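Local coordinates for protein putative retaining b-glycosidase (Saccharophagus degradans, PDB 5A95) that hydrolyses beta-glucans as a family 5 (GH5_26) glycoside hydrolase, probably with retention of configuration, and binds a tetrasaccharide in its glycan pocket, at residues V71-T76 and S88-L93; I106-W111 and L139-I144; G145-E150 and T159-T164; L226-N231 and A250-P255. The protein carries 1 engineered substitution. One frame throughout, in Å; residues are numbered along the deposited sequence.

Contact 1 of 4, residues V71-T76 and S88-L93; sequences VNIADT and SLFEEL
The backbones of V71 and L93 run 8.4 Å apart between CA atoms, and those of I73 and L89 9.0 Å, so side chains alone bridge the end of strand 65-72 and helix 87-96. V71 and L93 meet tip to tip. CG2 of V71 lies 3.7 Å from CD1 of L93 and about as far from CD2, so this one methyl sits against both methyls of the leucine. I73 works with both of its branches. I73 CG2 rests 3.9 Å from CD1 of L93 and also touches L89. CG1 stands between the backbone N and the carbonyl carbon (chi1 58°), and the extended chain beyond it carries CD1 to the helix. There I73 CD1 lies 4.0 Å from CD2 of L89 and 3.8 Å from CE1 of F90. The isoleucine and phenylalanine side chains cross at about a right angle.

This is strand-to-helix packing in the (beta/alpha)8 barrel of family 5 enzymes. Helix 87-96 lies against the outside of the parallel sheet, and the contact is buried and wholly apolar. I102 of strand 101-106 touches I73, F90 and L93, and L79 of helix 76-81 touches I73 and L89. The F90 ring also meets W129 edge-to-face. On the other side of the strand N72 turns away from the helix, and its side-chain amide bonds to R103, T290 and V329.

Contact 2 of 4, residues I106-W111 and L139-I144; sequences IHPVSW and LDWHSI. With BGC (beta-D-glucopyranose), chain D; BGC (beta-D-glucopyranose), chain B.
I106 and W141 pair as parallel strand neighbours, and two backbone bonds fix them. N of I106 donates to O of D140 at 2.8 Å, nearly head-on to the carbonyl. N of H142 donates to O of I106, also at 2.8 Å, but from above the carbonyl plane. The H142 ring is held at both nitrogens. H142 ND1 donates a hydrogen bond to D140 OD2 at 2.6 Å, on its syn lone pair, and H142 NE2 donates to O3 of the chain D glucose at 3.0 Å. The H107 ring stacks on the H142 ring in an offset pair, with planes at 27°. NE2 of H107 bonds O6 of the chain B glucose at 2.7 Å, while its ND1 is taken by the carbonyl of P105. O of H142 is buried with no polar partner; CD of P108 lies against it.

Away from the sugars, P108, W111 and W141 pack together. CG of P108 sits over the six-membered ring of W141 in a CH-pi contact, 3.9 Å from the centroid. The edge of W141 points at the face of W111, planes at 87°, and CG anti to the backbone N (chi1 -177°) swings the W141 indole toward W111. NE1 of W141 bonds T164. The two histidines and I144 line the glycan pocket, at the C-terminal ends of parallel strands where (beta/alpha)8 glycosidases bind substrate.

Contact 3 of 4, residues G145-E150 and T159-T164; sequences GYLPTE and TTIKET
OE2 of E150 is gripped twice, by a backbone N-H and by a water. N of I161 donates to E150 OE2 at 2.9 Å in a nearly straight bond, 169° at the hydrogen, coming from above the carboxylate plane. The water donates to E150 OE2 at 2.8 Å and accepts from N of K162. One carboxylate oxygen therefore serves two amides at the start of helix 161-174, the second through water. The chain beyond CG is extended (chi2 174°), which carries the carboxylate across to T160. CB of T160 lies 3.5 Å from E150 OE2.

T160 is the N-cap, and its OG1 accepts from N of E163. O of T160 accepts from both N and OG1 of T164, which reach it from opposite faces of its plane. OG1 of T159 donates to the anti lone pair of E163 OE1 at 2.6 Å, and that oxygen also forms a salt bridge with R112.

Beside these polar bonds L147 packs on the first turn. L147 CG lies 3.9 Å from I161 CG1, and the two side chains cross at a slant, while the L147 methyls reach T164 tip to tip. W205 and L208 of helix 202-219 also touch L147. E150 and T160 pack on K162 of the second subunit. An acidic group at a helix N-terminus should interact favourably with the helix dipole, consistent with E150 being ionised here and tying the loop to the helix start.

Contact 4 of 4, residues L226-N231 and A250-P255; sequences LVAGFN and AYAAHP
L226 and V227 pair in parallel with A250 and Y251, with CA atoms 4.8 Å apart at both steps. This is the tight half of the contact. N of V227 donates to O of A250 at 3.0 Å, and N of A252 donates to O of V227 at 2.8 Å from above the carbonyl plane. CA-H...O contacts from L226 and Y251 to the same two oxygens reinforce the ladder. On one face L226 leans over the neighbouring strand. Its side chain extends away from its own N (chi1 -177°), which brings L226 CD1 within 3.6 Å of CB of A250 and 3.3 Å of C of Y251. Its CG also meets CB of A252. On the other face V227 and Y251 lie side by side, with V227 CG1 4.0 Å from CE1 of the Y251 ring. The hydroxyl of Y251 is bonded to I244, and Y285 meets its ring edge-to-face.

Past A252 the segments part. CB of A228 still touches CB of A252 at 4.2 Å, but then a water takes over, accepting from N of G229 and donating to O of A252. Further on, the ring nitrogens of H254 bond E189 and T290; E189 also hydrogen-bonds a bound glucose. The strands are thus joined by direct N-H to O=C hydrogen bonds within the barrel, while one water replaces the next rung where the segments diverge toward the substrate side.

The contacts follow one another along the chain, each closing before the next opens. Contacts 1, 2 and 4 all reach the same barrel sheet. Contact 1 joins a strand to an outer helix, and contacts 2 and 4 join neighbouring parallel strands. Contact 3 ties the loop after strand 136-144 to helix 161-174. Contacts 1 and 2, with centres 16 Å apart, are linked by D75, which bonds S110 and the backbone of H107. Contacts 2 and 3, 12 Å apart, share the W141-T164 bond. Y146 packs on F230 between contacts 3 and 4. Contacts 1, 2 and 3 touch the second subunit, contact 1 through D75. Contact 2 holds glycan-pocket residues, and contact 4 comes near the sugar through H254 and E189.

Contact 1 of 4, residues V71-T76 and S88-L93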
# COMPACT_ATOMS: atom_id res chain seq x y z
N VAL A 71 12.50 -32.23 -2.81
CA VAL A 71 11.67 -31.99 -1.64
C VAL A 71 11.66 -30.51 -1.28
O VAL A 71 12.59 -29.76 -1.60
CB VAL A 71 12.15 -32.78 -0.40
CG1 VAL A 71 12.24 -34.26 -0.71
CG2 VAL A 71 13.49 -32.29 0.10
N ASN A 72 10.59 -30.11 -0.60
CA ASN A 72 10.57 -28.93 0.26
C ASN A 72 11.28 -29.22 1.56
O ASN A 72 11.16 -30.33 2.10
CB ASN A 72 9.13 -28.58 0.60
CG ASN A 72 8.39 -27.95 -0.55
OD1 ASN A 72 8.43 -26.74 -0.70
ND2 ASN A 72 7.75 -28.77 -1.38
N ILE A 73 11.94 -28.20 2.10
CA ILE A 73 12.28 -28.15 3.50
C ILE A 73 11.49 -27.00 4.09
O ILE A 73 10.79 -26.28 3.36
CB ILE A 73 13.79 -28.00 3.74
CG1 ILE A 73 14.33 -26.74 3.06
CG2 ILE A 73 14.53 -29.26 3.26
CD1 ILE A 73 15.79 -26.45 3.38
N ALA A 74 11.52 -26.85 5.41
CA ALA A 74 10.80 -25.77 6.05
C ALA A 74 11.45 -24.40 5.78
O ALA A 74 12.57 -24.30 5.29
CB ALA A 74 10.67 -26.01 7.57
N ASP A 75 10.73 -23.34 6.15
CA ASP A 75 11.28 -21.99 6.10
C ASP A 75 12.60 -21.90 6.88
O ASP A 75 12.76 -22.49 7.94
CB ASP A 75 10.26 -21.00 6.69
CG ASP A 75 10.77 -19.60 6.76
OD1 ASP A 75 11.35 -19.25 7.81
OD2 ASP A 75 10.54 -18.82 5.81
N THR A 76 13.52 -21.12 6.34
CA THR A 76 14.85 -20.96 6.91
C THR A 76 14.79 -20.52 8.36
O THR A 76 15.53 -21.03 9.19
CB THR A 76 15.63 -19.91 6.06
OG1 THR A 76 15.75 -20.37 4.71
CG2 THR A 76 17.00 -19.63 6.63
N SER A 88 24.28 -30.28 6.79
CA SER A 88 24.02 -31.72 6.90
C SER A 88 22.63 -32.08 6.37
O SER A 88 22.41 -33.21 5.91
CB SER A 88 24.15 -32.19 8.35
OG SER A 88 23.20 -31.55 9.20
N LEU A 89 21.68 -31.14 6.44
CA LEU A 89 20.35 -31.37 5.89
C LEU A 89 20.41 -31.56 4.36
O LEU A 89 19.80 -32.48 3.80
CB LEU A 89 19.45 -30.18 6.24
CG LEU A 89 18.04 -30.16 5.65
CD1 LEU A 89 17.29 -31.44 5.95
CD2 LEU A 89 17.32 -28.90 6.13
N PHE A 90 21.15 -30.67 3.67
CA PHE A 90 21.28 -30.76 2.22
C PHE A 90 22.05 -32.02 1.83
O PHE A 90 21.70 -32.70 0.85
CB PHE A 90 21.98 -29.52 1.65
CG PHE A 90 21.09 -28.29 1.57
CD1 PHE A 90 20.22 -27.94 2.59
CD2 PHE A 90 21.20 -27.46 0.49
CE1 PHE A 90 19.42 -26.80 2.50
CE2 PHE A 90 20.42 -26.32 0.39
CZ PHE A 90 19.55 -25.98 1.40
N GLU A 91 23.10 -32.33 2.59
CA GLU A 91 23.91 -33.52 2.31
C GLU A 91 23.09 -34.80 2.44
O GLU A 91 23.19 -35.70 1.60
CB GLU A 91 25.09 -33.60 3.28
CG GLU A 91 26.11 -32.49 3.07
CD GLU A 91 27.23 -32.52 4.11
OE1 GLU A 91 26.99 -32.33 5.33
OE2 GLU A 91 28.36 -32.73 3.68
N GLU A 92 22.26 -34.89 3.48
CA GLU A 92 21.42 -36.07 3.66
C GLU A 92 20.52 -36.25 2.43
O GLU A 92 20.37 -37.33 1.89
CB GLU A 92 20.57 -35.90 4.91
CG GLU A 92 19.46 -36.93 5.06
CD GLU A 92 19.93 -38.36 5.31
OE1 GLU A 92 21.14 -38.58 5.57
OE2 GLU A 92 19.07 -39.25 5.31
N LEU A 93 19.91 -35.16 2.01
CA LEU A 93 18.99 -35.23 0.89
C LEU A 93 19.66 -35.63 -0.42
O LEU A 93 19.16 -36.48 -1.16
CB LEU A 93 18.26 -33.89 0.75
CG LEU A 93 17.20 -33.67 1.82
CD1 LEU A 93 16.76 -32.20 1.86
CD2 LEU A 93 16.01 -34.59 1.56

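Contact 2 of 4, residues I106-W111 and L139-I144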
# COMPACT_ATOMS: atom_id res chain seq x y z
N ILE A 106 9.85 -19.57 1.40
CA ILE A 106 10.19 -18.35 2.11
C ILE A 106 8.92 -17.66 2.54
O ILE A 106 8.18 -17.13 1.72
CB ILE A 106 11.08 -17.45 1.25
CG1 ILE A 106 12.38 -18.21 0.94
CG2 ILE A 106 11.34 -16.10 1.92
CD1 ILE A 106 13.14 -17.75 -0.28
N HIS A 107 8.63 -17.71 3.83
CA HIS A 107 7.40 -17.14 4.34
C HIS A 107 7.57 -15.63 4.55
O HIS A 107 8.53 -15.20 5.17
CB HIS A 107 7.00 -17.78 5.67
CG HIS A 107 6.46 -19.16 5.52
ND1 HIS A 107 7.12 -20.16 4.84
CD2 HIS A 107 5.31 -19.71 5.96
CE1 HIS A 107 6.40 -21.27 4.91
NE2 HIS A 107 5.29 -21.02 5.58
N PRO A 108 6.60 -14.82 4.09
CA PRO A 108 6.79 -13.37 4.26
C PRO A 108 7.01 -12.93 5.71
O PRO A 108 7.76 -12.00 5.97
CB PRO A 108 5.47 -12.79 3.68
CG PRO A 108 5.12 -13.76 2.58
CD PRO A 108 5.49 -15.12 3.17
N VAL A 109 6.32 -13.57 6.66
CA VAL A 109 6.49 -13.15 8.06
C VAL A 109 7.94 -13.37 8.51
O VAL A 109 8.45 -12.63 9.34
CB VAL A 109 5.49 -13.88 8.99
CG1 VAL A 109 5.81 -15.36 9.10
CG2 VAL A 109 5.41 -13.21 10.37
N SER A 110 8.57 -14.41 7.99
CA SER A 110 9.97 -14.77 8.31
C SER A 110 10.97 -13.84 7.61
O SER A 110 11.98 -13.45 8.21
CB SER A 110 10.19 -16.23 7.92
OG SER A 110 11.44 -16.67 8.37
N TRP A 111 10.68 -13.50 6.36
CA TRP A 111 11.40 -12.48 5.63
C TRP A 111 11.45 -11.22 6.48
O TRP A 111 12.52 -10.61 6.66
CB TRP A 111 10.68 -12.25 4.28
CG TRP A 111 11.23 -11.21 3.39
CD1 TRP A 111 10.63 -10.01 3.07
CD2 TRP A 111 12.41 -11.27 2.59
NE1 TRP A 111 11.36 -9.33 2.15
CE2 TRP A 111 12.47 -10.07 1.84
CE3 TRP A 111 13.42 -12.21 2.43
CZ2 TRP A 111 13.52 -9.79 0.96
CZ3 TRP A 111 14.44 -11.93 1.54
CH2 TRP A 111 14.50 -10.74 0.83
N LEU A 139 13.23 -21.17 -5.38
CA LEU A 139 12.91 -20.19 -4.37
C LEU A 139 11.44 -19.84 -4.51
O LEU A 139 10.99 -19.41 -5.57
CB LEU A 139 13.77 -18.93 -4.51
CG LEU A 139 15.27 -19.16 -4.44
CD1 LEU A 139 16.03 -17.83 -4.52
CD2 LEU A 139 15.69 -19.94 -3.20
N ASP A 140 10.71 -20.06 -3.42
CA ASP A 140 9.25 -19.95 -3.39
C ASP A 140 8.85 -18.83 -2.44
O ASP A 140 9.17 -18.85 -1.25
CB ASP A 140 8.71 -21.32 -2.94
CG ASP A 140 7.37 -21.28 -2.25
OD1 ASP A 140 6.51 -20.45 -2.56
OD2 ASP A 140 7.18 -22.13 -1.34
N TRP A 141 8.21 -17.80 -2.99
CA TRP A 141 7.63 -16.76 -2.14
C TRP A 141 6.31 -17.32 -1.59
O TRP A 141 5.29 -17.42 -2.29
CB TRP A 141 7.44 -15.50 -2.97
CG TRP A 141 6.91 -14.29 -2.22
CD1 TRP A 141 5.78 -13.58 -2.53
CD2 TRP A 141 7.51 -13.62 -1.10
NE1 TRP A 141 5.63 -12.52 -1.67
CE2 TRP A 141 6.68 -12.52 -0.79
CE3 TRP A 141 8.66 -13.82 -0.32
CZ2 TRP A 141 6.98 -11.62 0.24
CZ3 TRP A 141 8.95 -12.92 0.71
CH2 TRP A 141 8.11 -11.86 1.00
N HIS A 142 6.40 -17.76 -0.36
CA HIS A 142 5.43 -18.72 0.17
C HIS A 142 4.29 -18.00 0.89
O HIS A 142 4.21 -17.95 2.12
CB HIS A 142 6.11 -19.74 1.05
CG HIS A 142 5.29 -20.95 1.30
ND1 HIS A 142 5.29 -22.02 0.46
CD2 HIS A 142 4.42 -21.24 2.30
CE1 HIS A 142 4.47 -22.94 0.93
NE2 HIS A 142 3.94 -22.49 2.05
N SER A 143 3.37 -17.49 0.09
CA SER A 143 2.15 -16.91 0.56
C SER A 143 0.97 -17.74 0.04
O SER A 143 1.09 -18.57 -0.87
CB SER A 143 2.06 -15.45 0.13
OG SER A 143 0.86 -14.83 0.60
N ILE A 144 -0.19 -17.54 0.66
CA ILE A 144 -1.43 -18.24 0.37
C ILE A 144 -2.52 -17.19 0.45
O ILE A 144 -2.76 -16.63 1.53
CB ILE A 144 -1.73 -19.38 1.38
CG1 ILE A 144 -0.57 -20.36 1.47
CG2 ILE A 144 -3.03 -20.07 0.96
CD1 ILE A 144 -0.82 -21.54 2.38
C2 BGC D . 0.48 -24.91 2.24
C3 BGC D . 1.53 -25.42 3.24
C4 BGC D . 0.85 -26.34 4.25
C5 BGC D . 0.11 -27.45 3.53
C6 BGC D . -0.56 -28.42 4.48
C1 BGC D . -0.46 -25.99 1.73
O1 BGC D . -1.67 -25.47 1.23
O2 BGC D . 1.16 -24.22 1.13
O3 BGC D . 2.18 -24.24 3.82
O4 BGC D . 1.72 -26.93 5.23
O5 BGC D . -0.91 -26.82 2.77
O6 BGC D . -1.36 -29.26 3.65
C2 BGC B . 2.02 -27.25 7.59
C3 BGC B . 1.97 -26.48 8.89
C4 BGC B . 2.86 -25.26 8.84
C5 BGC B . 2.55 -24.42 7.60
C6 BGC B . 3.54 -23.31 7.36
C1 BGC B . 1.63 -26.28 6.48
O2 BGC B . 1.10 -28.33 7.69
O3 BGC B . 2.44 -27.34 9.94
O4 BGC B . 2.63 -24.47 10.00
O5 BGC B . 2.58 -25.23 6.45
O6 BGC B . 3.18 -22.60 6.17

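Contact 3 of 4, residues G145-E150 and T159-T164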
# COMPACT_ATOMS: atom_id res chain seq x y z
N GLY A 145 -3.16 -16.89 -0.68
CA GLY A 145 -4.19 -15.89 -0.72
C GLY A 145 -4.24 -15.17 -2.04
O GLY A 145 -3.84 -15.74 -3.08
N TYR A 146 -4.71 -13.93 -2.02
CA TYR A 146 -4.98 -13.19 -3.25
C TYR A 146 -4.21 -11.90 -3.24
O TYR A 146 -4.59 -10.90 -2.61
CB TYR A 146 -6.51 -12.95 -3.42
CG TYR A 146 -6.91 -12.65 -4.84
CD1 TYR A 146 -6.60 -13.56 -5.84
CD2 TYR A 146 -7.51 -11.46 -5.19
CE1 TYR A 146 -6.90 -13.31 -7.16
CE2 TYR A 146 -7.83 -11.21 -6.52
CZ TYR A 146 -7.51 -12.14 -7.49
OH TYR A 146 -7.78 -11.95 -8.84
N LEU A 147 -3.08 -11.93 -3.95
CA LEU A 147 -2.18 -10.80 -3.94
C LEU A 147 -2.82 -9.50 -4.44
O LEU A 147 -2.57 -8.44 -3.88
CB LEU A 147 -0.88 -11.15 -4.68
CG LEU A 147 0.20 -10.10 -4.70
CD1 LEU A 147 0.66 -9.74 -3.29
CD2 LEU A 147 1.37 -10.57 -5.53
N PRO A 148 -3.70 -9.57 -5.46
CA PRO A 148 -4.26 -8.28 -5.93
C PRO A 148 -5.02 -7.46 -4.89
O PRO A 148 -5.03 -6.24 -4.96
CB PRO A 148 -5.17 -8.68 -7.09
CG PRO A 148 -4.48 -9.89 -7.66
CD PRO A 148 -4.02 -10.65 -6.42
N THR A 149 -5.68 -8.13 -3.94
CA THR A 149 -6.35 -7.44 -2.83
C THR A 149 -5.53 -7.45 -1.55
O THR A 149 -5.95 -6.89 -0.54
CB THR A 149 -7.71 -8.05 -2.53
OG1 THR A 149 -7.51 -9.43 -2.23
CG2 THR A 149 -8.68 -7.86 -3.66
N GLU A 150 -4.38 -8.11 -1.57
CA GLU A 150 -3.50 -8.21 -0.40
C GLU A 150 -4.23 -8.80 0.81
O GLU A 150 -4.08 -8.31 1.92
CB GLU A 150 -2.79 -6.87 -0.07
CG GLU A 150 -1.99 -6.35 -1.27
CD GLU A 150 -1.39 -5.00 -1.07
OE1 GLU A 150 -1.80 -4.32 -0.11
OE2 GLU A 150 -0.49 -4.59 -1.86
N THR A 159 1.45 -10.24 2.99
CA THR A 159 2.39 -9.50 2.20
C THR A 159 1.65 -8.40 1.46
O THR A 159 0.44 -8.20 1.65
CB THR A 159 3.22 -10.44 1.26
OG1 THR A 159 4.26 -9.69 0.60
CG2 THR A 159 2.37 -11.16 0.21
N THR A 160 2.38 -7.65 0.66
CA THR A 160 1.81 -6.61 -0.19
C THR A 160 2.41 -6.77 -1.58
O THR A 160 3.43 -7.45 -1.76
CB THR A 160 2.16 -5.20 0.31
OG1 THR A 160 3.59 -5.03 0.29
CG2 THR A 160 1.62 -4.94 1.70
N ILE A 161 1.81 -6.14 -2.56
CA ILE A 161 2.41 -6.13 -3.89
C ILE A 161 3.80 -5.49 -3.82
O ILE A 161 4.75 -5.97 -4.41
CB ILE A 161 1.49 -5.44 -4.93
CG1 ILE A 161 0.19 -6.23 -5.07
CG2 ILE A 161 2.20 -5.35 -6.26
CD1 ILE A 161 -0.86 -5.58 -5.93
N LYS A 162 3.93 -4.39 -3.08
CA LYS A 162 5.21 -3.73 -2.94
C LYS A 162 6.30 -4.64 -2.38
O LYS A 162 7.41 -4.70 -2.91
CB LYS A 162 5.09 -2.48 -2.07
CG LYS A 162 6.41 -1.76 -1.81
CD LYS A 162 6.24 -0.58 -0.85
CE LYS A 162 7.58 0.08 -0.58
NZ LYS A 162 7.57 1.22 0.34
N GLU A 163 5.96 -5.37 -1.34
CA GLU A 163 6.91 -6.24 -0.66
C GLU A 163 7.25 -7.43 -1.55
O GLU A 163 8.40 -7.88 -1.58
CB GLU A 163 6.36 -6.74 0.67
CG GLU A 163 7.27 -7.69 1.43
CD GLU A 163 6.65 -8.20 2.71
OE1 GLU A 163 5.53 -8.73 2.62
OE2 GLU A 163 7.27 -8.07 3.78
N THR A 164 6.26 -7.96 -2.26
CA THR A 164 6.49 -9.06 -3.21
C THR A 164 7.42 -8.68 -4.34
O THR A 164 8.39 -9.38 -4.65
CB THR A 164 5.13 -9.57 -3.74
OG1 THR A 164 4.35 -10.08 -2.63
CG2 THR A 164 5.30 -10.66 -4.78
O HOH W 1 1.59 -2.75 -2.12

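Contact 4 of 4, residues L226-N231 and A250-P255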
# COMPACT_ATOMS: atom_id res chain seq x y z
N LEU A 226 7.97 -19.43 -12.29
CA LEU A 226 6.99 -20.50 -12.12
C LEU A 226 5.68 -19.87 -11.63
O LEU A 226 5.66 -19.18 -10.59
CB LEU A 226 7.50 -21.53 -11.11
CG LEU A 226 6.64 -22.75 -10.87
CD1 LEU A 226 6.59 -23.65 -12.06
CD2 LEU A 226 7.06 -23.55 -9.65
N VAL A 227 4.63 -20.03 -12.43
CA VAL A 227 3.34 -19.35 -12.26
C VAL A 227 2.27 -20.37 -11.86
O VAL A 227 2.24 -21.47 -12.38
CB VAL A 227 2.94 -18.68 -13.60
CG1 VAL A 227 1.52 -18.15 -13.58
CG2 VAL A 227 3.92 -17.56 -13.91
N ALA A 228 1.40 -19.96 -10.94
CA ALA A 228 0.35 -20.80 -10.39
C ALA A 228 -1.05 -20.24 -10.69
O ALA A 228 -1.24 -19.03 -10.83
CB ALA A 228 0.47 -20.90 -8.89
N GLY A 229 -2.00 -21.16 -10.79
CA GLY A 229 -3.40 -20.82 -10.88
C GLY A 229 -4.12 -20.85 -9.54
O GLY A 229 -3.52 -20.97 -8.46
N PHE A 230 -5.43 -20.70 -9.63
CA PHE A 230 -6.31 -20.61 -8.46
C PHE A 230 -6.58 -21.97 -7.83
O PHE A 230 -6.00 -23.01 -8.20
CB PHE A 230 -7.63 -19.90 -8.85
CG PHE A 230 -7.44 -18.52 -9.45
CD1 PHE A 230 -6.48 -17.65 -8.98
CD2 PHE A 230 -8.29 -18.08 -10.45
CE1 PHE A 230 -6.34 -16.37 -9.50
CE2 PHE A 230 -8.16 -16.81 -10.96
CZ PHE A 230 -7.19 -15.98 -10.50
N ASN A 231 -7.42 -21.95 -6.78
CA ASN A 231 -7.70 -23.13 -5.97
C ASN A 231 -6.42 -23.70 -5.37
O ASN A 231 -6.19 -24.90 -5.38
CB ASN A 231 -8.45 -24.20 -6.79
CG ASN A 231 -9.03 -25.31 -5.93
OD1 ASN A 231 -9.12 -25.19 -4.70
ND2 ASN A 231 -9.34 -26.43 -6.55
N ALA A 250 7.42 -21.73 -16.60
CA ALA A 250 6.87 -23.01 -16.20
C ALA A 250 5.64 -22.76 -15.34
O ALA A 250 5.46 -21.65 -14.80
CB ALA A 250 7.91 -23.80 -15.42
N TYR A 251 4.79 -23.77 -15.22
CA TYR A 251 3.58 -23.65 -14.41
C TYR A 251 3.62 -24.63 -13.23
O TYR A 251 4.10 -25.76 -13.35
CB TYR A 251 2.32 -23.86 -15.28
CG TYR A 251 2.08 -22.74 -16.25
CD1 TYR A 251 1.44 -21.59 -15.83
CD2 TYR A 251 2.52 -22.81 -17.57
CE1 TYR A 251 1.20 -20.54 -16.71
CE2 TYR A 251 2.31 -21.76 -18.45
CZ TYR A 251 1.62 -20.63 -18.02
OH TYR A 251 1.40 -19.58 -18.87
N ALA A 252 3.11 -24.16 -12.09
CA ALA A 252 3.04 -24.93 -10.85
C ALA A 252 1.71 -25.65 -10.77
O ALA A 252 0.68 -25.12 -11.16
CB ALA A 252 3.20 -24.01 -9.64
N ALA A 253 1.71 -26.79 -10.10
CA ALA A 253 0.50 -27.48 -9.69
C ALA A 253 0.76 -28.10 -8.33
O ALA A 253 1.86 -28.58 -8.05
CB ALA A 253 0.12 -28.57 -10.68
N HIS A 254 -0.28 -28.12 -7.48
CA HIS A 254 -0.20 -28.70 -6.13
C HIS A 254 -1.24 -29.80 -5.98
O HIS A 254 -2.31 -29.61 -5.35
CB HIS A 254 -0.40 -27.62 -5.08
CG HIS A 254 0.76 -26.68 -4.96
ND1 HIS A 254 0.82 -25.68 -4.02
CD2 HIS A 254 1.93 -26.61 -5.66
CE1 HIS A 254 1.95 -25.02 -4.14
NE2 HIS A 254 2.65 -25.59 -5.10
N PRO A 255 -0.98 -30.95 -6.61
CA PRO A 255 -2.00 -31.97 -6.68
C PRO A 255 -2.04 -32.88 -5.43
O PRO A 255 -1.74 -34.09 -5.49
CB PRO A 255 -1.60 -32.75 -7.91
CG PRO A 255 -0.09 -32.69 -7.88
CD PRO A 255 0.21 -31.31 -7.40
O HOH W 2 -1.74 -24.00 -10.55